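Local coordinates for protein type III effector HopU1 (Pseudomonas syringae pv. tomato, PDB 3U0J) that probably transfers ADP-ribose from NAD+ to arginine side chains of target proteins, acting as a type III effector of a plant pathogen, at residues A[158-164]-A[224-230]; A[197-203]-A[238-244]. All coordinates share one frame; numbering follows the deposited sequence.

Interaction 1. Residues A[158-164]-A[224-230]; sequences LMDVAAF and LKRGADI
Leu-224 opens the contact by setting its CD1 methyl against the Phe-164 ring, 4.0 Å from CD2. The two side chains cross at about a right angle, and their shared apolar character suits a place covered by Ile-242. The chain then turns a corner at Lys-225 and Arg-226, where the carbonyl of Phe-164 receives a CA-H...O contact from Arg-226. With CG anti to the backbone N (chi1 -165°) and the chain extended as far as NE, Arg-226 reaches back over the helix end. Its aliphatic part runs past Met-159 SD and Ala-163 CB, Met-159 CB lies over one face of the guanidinium, and Asp-160 OD1 sits at the edge. The salt bridge, NH2 to OD1 at 3.4 Å, is weak as a hydrogen bond; Asp-160 is also held by Tyr-38 and Arg-36, so two arginines converge on one carboxylate. Gly-227 pairs with Phe-164 as an antiparallel hydrogen-bonded pair: Phe-164 N donates to Gly-227 O at 2.9 Å, whereas the return bond from Gly-227 N to Phe-164 O is weak. Met-159 lies on the Gly-227 backbone, its SD 3.6 Å from Gly-227 CA. Met-159 CG also packs on Ala-228 CB at 3.9 Å, a small residue permitting close approach. Asp-229 N donates to a water that in turn donates to Ala-162 O at 2.7 Å, joining strand to helix terminus, while Asp-229 OD1 is hydrogen-bonded to Ser-231 OG and OD2 forms a salt bridge with Arg-202. Finally Ile-230 CG2 meets Leu-158 CD1 at 4.0 Å. The helix end thus crosses strand 227-229 nearly perpendicularly, at 84°, while strand 241-243 flanks the strand and helix 89-99 supplies Ile-95 to both Leu-158 and Ile-230.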
loop_
_atom_site.group_PDB
_atom_site.type_symbol
_atom_site.label_atom_id
_atom_site.label_comp_id
_atom_site.label_asym_id
_atom_site.label_seq_id
_atom_site.Cartn_x
_atom_site.Cartn_y
_atom_site.Cartn_z
ATOM N N LEU A 158 -1.746 10.331 8.716
ATOM C CA LEU A 158 -0.564 9.785 9.389
ATOM C C LEU A 158 0.730 10.488 9.002
ATOM O O LEU A 158 1.565 10.772 9.858
ATOM C CB LEU A 158 -0.405 8.284 9.124
ATOM C CG LEU A 158 -1.331 7.269 9.797
ATOM C CD1 LEU A 158 -1.245 5.912 9.081
ATOM C CD2 LEU A 158 -1.051 7.132 11.294
ATOM N N MET A 159 0.934 10.733 7.714
ATOM C CA MET A 159 2.120 11.472 7.315
ATOM C C MET A 159 2.090 12.870 7.971
ATOM O O MET A 159 3.122 13.434 8.278
ATOM C CB MET A 159 2.268 11.520 5.788
ATOM C CG MET A 159 2.838 10.237 5.175
ATOM S SD MET A 159 3.132 10.310 3.398
ATOM C CE MET A 159 1.479 10.707 2.900
ATOM N N ASP A 160 0.908 13.413 8.230
ATOM C CA ASP A 160 0.833 14.748 8.825
ATOM C C ASP A 160 1.439 14.802 10.204
ATOM O O ASP A 160 2.032 15.815 10.586
ATOM C CB ASP A 160 -0.595 15.266 8.896
ATOM C CG ASP A 160 -1.069 15.816 7.577
ATOM O OD1 ASP A 160 -0.207 15.994 6.687
ATOM O OD2 ASP A 160 -2.293 16.057 7.437
ATOM N N VAL A 161 1.300 13.719 10.957
ATOM C CA VAL A 161 1.752 13.728 12.337
ATOM C C VAL A 161 3.093 13.024 12.509
ATOM O O VAL A 161 3.847 13.324 13.433
ATOM C CB VAL A 161 0.677 13.131 13.296
ATOM C CG1 VAL A 161 0.045 11.894 12.706
ATOM C CG2 VAL A 161 1.271 12.803 14.647
ATOM N N ALA A 162 3.406 12.102 11.609
ATOM C CA ALA A 162 4.505 11.171 11.860
ATOM C C ALA A 162 5.133 10.651 10.579
ATOM O O ALA A 162 5.480 9.470 10.487
ATOM C CB ALA A 162 4.007 9.987 12.714
ATOM N N ALA A 163 5.284 11.525 9.595
ATOM C CA ALA A 163 5.930 11.151 8.351
ATOM C C ALA A 163 7.197 10.314 8.576
ATOM O O ALA A 163 7.887 10.450 9.580
ATOM C CB ALA A 163 6.246 12.386 7.551
ATOM N N PHE A 164 7.500 9.440 7.635
ATOM C CA PHE A 164 8.700 8.639 7.739
ATOM C C PHE A 164 9.647 9.117 6.665
ATOM O O PHE A 164 9.233 9.423 5.541
ATOM C CB PHE A 164 8.387 7.147 7.563
ATOM C CG PHE A 164 9.609 6.275 7.431
ATOM C CD1 PHE A 164 10.152 5.649 8.534
ATOM C CD2 PHE A 164 10.214 6.085 6.205
ATOM C CE1 PHE A 164 11.276 4.852 8.412
ATOM C CE2 PHE A 164 11.340 5.284 6.073
ATOM C CZ PHE A 164 11.870 4.670 7.177
ATOM N N LEU A 224 13.296 7.374 1.321
ATOM C CA LEU A 224 12.080 8.147 1.233
ATOM C C LEU A 224 12.270 9.473 1.920
ATOM O O LEU A 224 12.873 9.553 3.002
ATOM C CB LEU A 224 10.947 7.392 1.927
ATOM C CG LEU A 224 10.622 6.014 1.354
ATOM C CD1 LEU A 224 9.822 5.202 2.350
ATOM C CD2 LEU A 224 9.868 6.154 0.036
ATOM N N LYS A 225 11.750 10.517 1.299
ATOM C CA LYS A 225 11.639 11.785 1.981
ATOM C C LYS A 225 10.363 11.774 2.822
ATOM O O LYS A 225 10.313 12.365 3.905
ATOM C CB LYS A 225 11.609 12.928 0.972
ATOM C CG LYS A 225 12.828 12.981 0.076
ATOM C CD LYS A 225 12.778 14.179 -0.866
ATOM C CE LYS A 225 14.039 14.278 -1.698
ATOM N NZ LYS A 225 14.050 15.525 -2.512
ATOM N N ARG A 226 9.330 11.094 2.331
ATOM C CA ARG A 226 8.041 11.126 3.006
ATOM C C ARG A 226 7.168 9.891 2.729
ATOM O O ARG A 226 6.852 9.573 1.584
ATOM C CB ARG A 226 7.313 12.412 2.629
ATOM C CG ARG A 226 6.131 12.760 3.516
ATOM C CD ARG A 226 5.735 14.249 3.361
ATOM N NE ARG A 226 4.305 14.452 3.598
ATOM C CZ ARG A 226 3.794 15.031 4.679
ATOM N NH1 ARG A 226 4.593 15.484 5.643
ATOM N NH2 ARG A 226 2.478 15.158 4.790
ATOM N N GLY A 227 6.778 9.200 3.795
ATOM C CA GLY A 227 5.952 8.012 3.674
ATOM C C GLY A 227 5.155 7.696 4.931
ATOM O O GLY A 227 5.340 8.315 5.979
ATOM N N ALA A 228 4.260 6.723 4.838
ATOM C CA ALA A 228 3.361 6.476 5.949
ATOM C C ALA A 228 3.678 5.195 6.704
ATOM O O ALA A 228 3.714 4.105 6.135
ATOM C CB ALA A 228 1.919 6.485 5.469
ATOM N N ASP A 229 3.916 5.329 7.995
ATOM C CA ASP A 229 4.138 4.164 8.820
ATOM C C ASP A 229 2.776 3.710 9.313
ATOM O O ASP A 229 2.182 4.335 10.188
ATOM C CB ASP A 229 5.049 4.496 9.982
ATOM C CG ASP A 229 5.231 3.337 10.915
ATOM O OD1 ASP A 229 4.670 2.265 10.611
ATOM O OD2 ASP A 229 5.933 3.491 11.948
ATOM N N ILE A 230 2.289 2.628 8.715
ATOM C CA ILE A 230 0.970 2.089 8.976
ATOM C C ILE A 230 1.047 0.814 9.823
ATOM O O ILE A 230 0.061 0.080 9.973
ATOM C CB ILE A 230 0.314 1.702 7.652
ATOM C CG1 ILE A 230 1.172 0.634 6.952
ATOM C CG2 ILE A 230 0.097 2.942 6.772
ATOM C CD1 ILE A 230 0.479 -0.090 5.863
HETATM O O HOH W 1 3.449 7.955 9.520
#

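Interaction 2. Residues A[197-203]-A[238-244]; sequences FMSTTRI and SEEEIML
Thr-200 and Ile-242 face each other across an antiparallel hydrogen-bonded pair, with side chains crossing obliquely. The threonine hydroxyl, placed between backbone N and carbonyl carbon (chi1 72°), donates to Ile-242 O at 2.8 Å; that oxygen also accepts from Thr-200 N, so a single residue grips it twice. Thr-200 CG2 turns to Leu-244 CD2, which also packs on Met-198 CB at 3.7 Å. Ser-199, Thr-201, Glu-241 and Met-243 occupy the other face. There Thr-201 OG1 donates to Glu-239 O at 2.8 Å and accepts from Ile-203 N, forming an ST turn, while Ser-199 OG makes a weak bond to Glu-241 OE2 at 3.3 Å. Arg-202, bent at chi3, lays its guanidinium against Ile-242 CD1, which covers one face, and Glu-240 O lies at the edge. Glu-240 OE1 stands well out of that plane, giving only a long charge contact; the firmer partner of the guanidinium is Asp-229. The side chains of Ile-203 and Glu-240 cross at about a right angle, Ile-203 CD1 lying 3.5 Å from Glu-240 CD. At the far end, Met-243 SD makes an oblique Met-aromatic contact with Phe-197. Ser-199 to Thr-201 probably correspond to the Ser-Thr-Ser element of arginine-specific ADP-ribosyltransferases, with threonine third, and Glu-239 to Glu-241 to their Glu-x-Glu element; Thr-201 holding the Glu-239 carbonyl, and Ser-234 with, weakly, Ser-199 holding Glu-241, are consistent with a fixed Glu-x-Glu turn, as in relatives.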
loop_
_atom_site.group_PDB
_atom_site.type_symbol
_atom_site.label_atom_id
_atom_site.label_comp_id
_atom_site.label_asym_id
_atom_site.label_seq_id
_atom_site.Cartn_x
_atom_site.Cartn_y
_atom_site.Cartn_z
ATOM N N PHE A 197 -0.598 2.131 -4.579
ATOM C CA PHE A 197 -0.040 2.394 -3.255
ATOM C C PHE A 197 1.178 1.519 -3.033
ATOM O O PHE A 197 1.016 0.328 -2.789
ATOM C CB PHE A 197 -1.082 2.023 -2.187
ATOM C CG PHE A 197 -2.311 2.867 -2.224
ATOM C CD1 PHE A 197 -2.344 4.087 -1.583
ATOM C CD2 PHE A 197 -3.418 2.458 -2.916
ATOM C CE1 PHE A 197 -3.467 4.886 -1.634
ATOM C CE2 PHE A 197 -4.541 3.250 -2.981
ATOM C CZ PHE A 197 -4.570 4.464 -2.330
ATOM N N MET A 198 2.386 2.074 -3.094
ATOM C CA MET A 198 3.574 1.247 -2.886
ATOM C C MET A 198 3.732 0.794 -1.447
ATOM O O MET A 198 3.524 1.558 -0.490
ATOM C CB MET A 198 4.858 1.922 -3.340
ATOM C CG MET A 198 5.942 0.886 -3.648
ATOM S SD MET A 198 7.566 1.571 -3.959
ATOM C CE MET A 198 7.345 2.248 -5.586
ATOM N N SER A 199 4.095 -0.468 -1.297
ATOM C CA SER A 199 4.235 -1.061 0.015
ATOM C C SER A 199 5.677 -1.454 0.184
ATOM O O SER A 199 6.265 -2.075 -0.699
ATOM C CB SER A 199 3.341 -2.289 0.129
ATOM O OG SER A 199 3.592 -2.969 1.339
ATOM N N THR A 200 6.259 -1.091 1.311
ATOM C CA THR A 200 7.686 -1.296 1.505
ATOM C C THR A 200 7.938 -1.733 2.940
ATOM O O THR A 200 7.045 -1.634 3.782
ATOM C CB THR A 200 8.472 0.009 1.220
ATOM O OG1 THR A 200 8.249 0.957 2.280
ATOM C CG2 THR A 200 8.047 0.626 -0.128
ATOM N N THR A 201 9.139 -2.213 3.234
ATOM C CA THR A 201 9.421 -2.629 4.603
ATOM C C THR A 201 10.726 -2.041 5.109
ATOM O O THR A 201 11.676 -1.903 4.356
ATOM C CB THR A 201 9.453 -4.155 4.739
ATOM O OG1 THR A 201 9.723 -4.498 6.098
ATOM C CG2 THR A 201 10.541 -4.712 3.897
ATOM N N ARG A 202 10.762 -1.683 6.387
ATOM C CA ARG A 202 11.997 -1.207 7.002
ATOM C C ARG A 202 13.057 -2.308 7.164
ATOM O O ARG A 202 14.254 -2.027 7.248
ATOM C CB ARG A 202 11.697 -0.605 8.363
ATOM C CG ARG A 202 11.319 0.847 8.321
ATOM C CD ARG A 202 11.016 1.344 9.730
ATOM N NE ARG A 202 9.668 0.952 10.119
ATOM C CZ ARG A 202 8.927 1.619 10.998
ATOM N NH1 ARG A 202 9.423 2.709 11.587
ATOM N NH2 ARG A 202 7.691 1.200 11.278
ATOM N N ILE A 203 12.609 -3.556 7.203
ATOM C CA ILE A 203 13.486 -4.672 7.495
ATOM C C ILE A 203 13.990 -5.367 6.223
ATOM O O ILE A 203 13.214 -6.014 5.501
ATOM C CB ILE A 203 12.756 -5.696 8.375
ATOM C CG1 ILE A 203 11.963 -4.987 9.485
ATOM C CG2 ILE A 203 13.734 -6.698 8.946
ATOM C CD1 ILE A 203 10.841 -5.863 10.107
ATOM N N SER A 238 4.313 -6.585 12.518
ATOM C CA SER A 238 5.666 -7.155 12.481
ATOM C C SER A 238 6.340 -7.032 11.107
ATOM O O SER A 238 7.566 -7.108 11.012
ATOM C CB SER A 238 5.613 -8.635 12.869
ATOM O OG SER A 238 4.984 -9.408 11.846
ATOM N N GLU A 239 5.544 -6.886 10.048
ATOM C CA GLU A 239 6.094 -6.656 8.719
ATOM C C GLU A 239 6.716 -5.254 8.645
ATOM O O GLU A 239 7.445 -4.953 7.714
ATOM C CB GLU A 239 5.033 -6.872 7.623
ATOM C CG GLU A 239 4.748 -8.344 7.284
ATOM C CD GLU A 239 3.399 -8.570 6.552
ATOM O OE1 GLU A 239 2.676 -7.580 6.261
ATOM O OE2 GLU A 239 3.053 -9.750 6.273
ATOM N N GLU A 240 6.427 -4.414 9.639
ATOM C CA GLU A 240 7.029 -3.080 9.777
ATOM C C GLU A 240 6.976 -2.237 8.509
ATOM O O GLU A 240 7.978 -1.617 8.134
ATOM C CB GLU A 240 8.482 -3.164 10.250
ATOM C CG GLU A 240 8.664 -3.534 11.715
ATOM C CD GLU A 240 10.066 -3.185 12.247
ATOM O OE1 GLU A 240 10.780 -2.372 11.602
ATOM O OE2 GLU A 240 10.447 -3.714 13.324
ATOM N N GLU A 241 5.810 -2.188 7.868
ATOM C CA GLU A 241 5.692 -1.529 6.578
ATOM C C GLU A 241 5.469 -0.003 6.560
ATOM O O GLU A 241 4.853 0.582 7.440
ATOM C CB GLU A 241 4.668 -2.238 5.702
ATOM C CG GLU A 241 3.415 -2.583 6.403
ATOM C CD GLU A 241 2.601 -3.621 5.644
ATOM O OE1 GLU A 241 2.140 -4.578 6.330
ATOM O OE2 GLU A 241 2.435 -3.479 4.384
ATOM N N ILE A 242 6.022 0.614 5.523
ATOM C CA ILE A 242 5.805 2.000 5.192
ATOM C C ILE A 242 5.076 1.987 3.844
ATOM O O ILE A 242 5.493 1.257 2.937
ATOM C CB ILE A 242 7.150 2.689 5.015
ATOM C CG1 ILE A 242 7.993 2.550 6.280
ATOM C CG2 ILE A 242 6.956 4.128 4.650
ATOM C CD1 ILE A 242 7.310 3.066 7.507
ATOM N N MET A 243 3.985 2.753 3.718
ATOM C CA MET A 243 3.161 2.762 2.495
ATOM C C MET A 243 3.238 4.152 1.860
ATOM O O MET A 243 3.314 5.153 2.580
ATOM C CB MET A 243 1.704 2.374 2.823
ATOM C CG MET A 243 0.727 2.243 1.621
ATOM S SD MET A 243 -0.947 1.615 2.013
ATOM C CE MET A 243 -0.628 -0.117 2.263
ATOM N N LEU A 244 3.264 4.226 0.526
ATOM C CA LEU A 244 3.318 5.524 -0.159
ATOM C C LEU A 244 1.981 5.877 -0.773
ATOM O O LEU A 244 1.237 4.995 -1.159
ATOM C CB LEU A 244 4.360 5.521 -1.275
ATOM C CG LEU A 244 5.844 5.544 -0.905
ATOM C CD1 LEU A 244 6.017 6.269 0.391
ATOM C CD2 LEU A 244 6.346 4.147 -0.744
#

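Overall arrangement
From the N terminus, helix 145-162 ends within residues 158-164, and the chain passes through strands 167-172 and 192-194 before 197-203. Strands 218-224 and 227-229 follow, and 224-230 returns to the helix end: interaction 1 closes a loop of 59 intervening residues. Interaction 2 is closed later, when 238-244 comes back to 197-203 across 34 residues. The segments alternate, so the two loops cross. They meet in one three-stranded antiparallel sheet, where strand 241-243 lies between 199-201 and 227-229, with a probable hydrogen bond from Met-243 N to Ala-228 O. Together they tie the helix terminus to this small sheet, their centres about 11 Å apart.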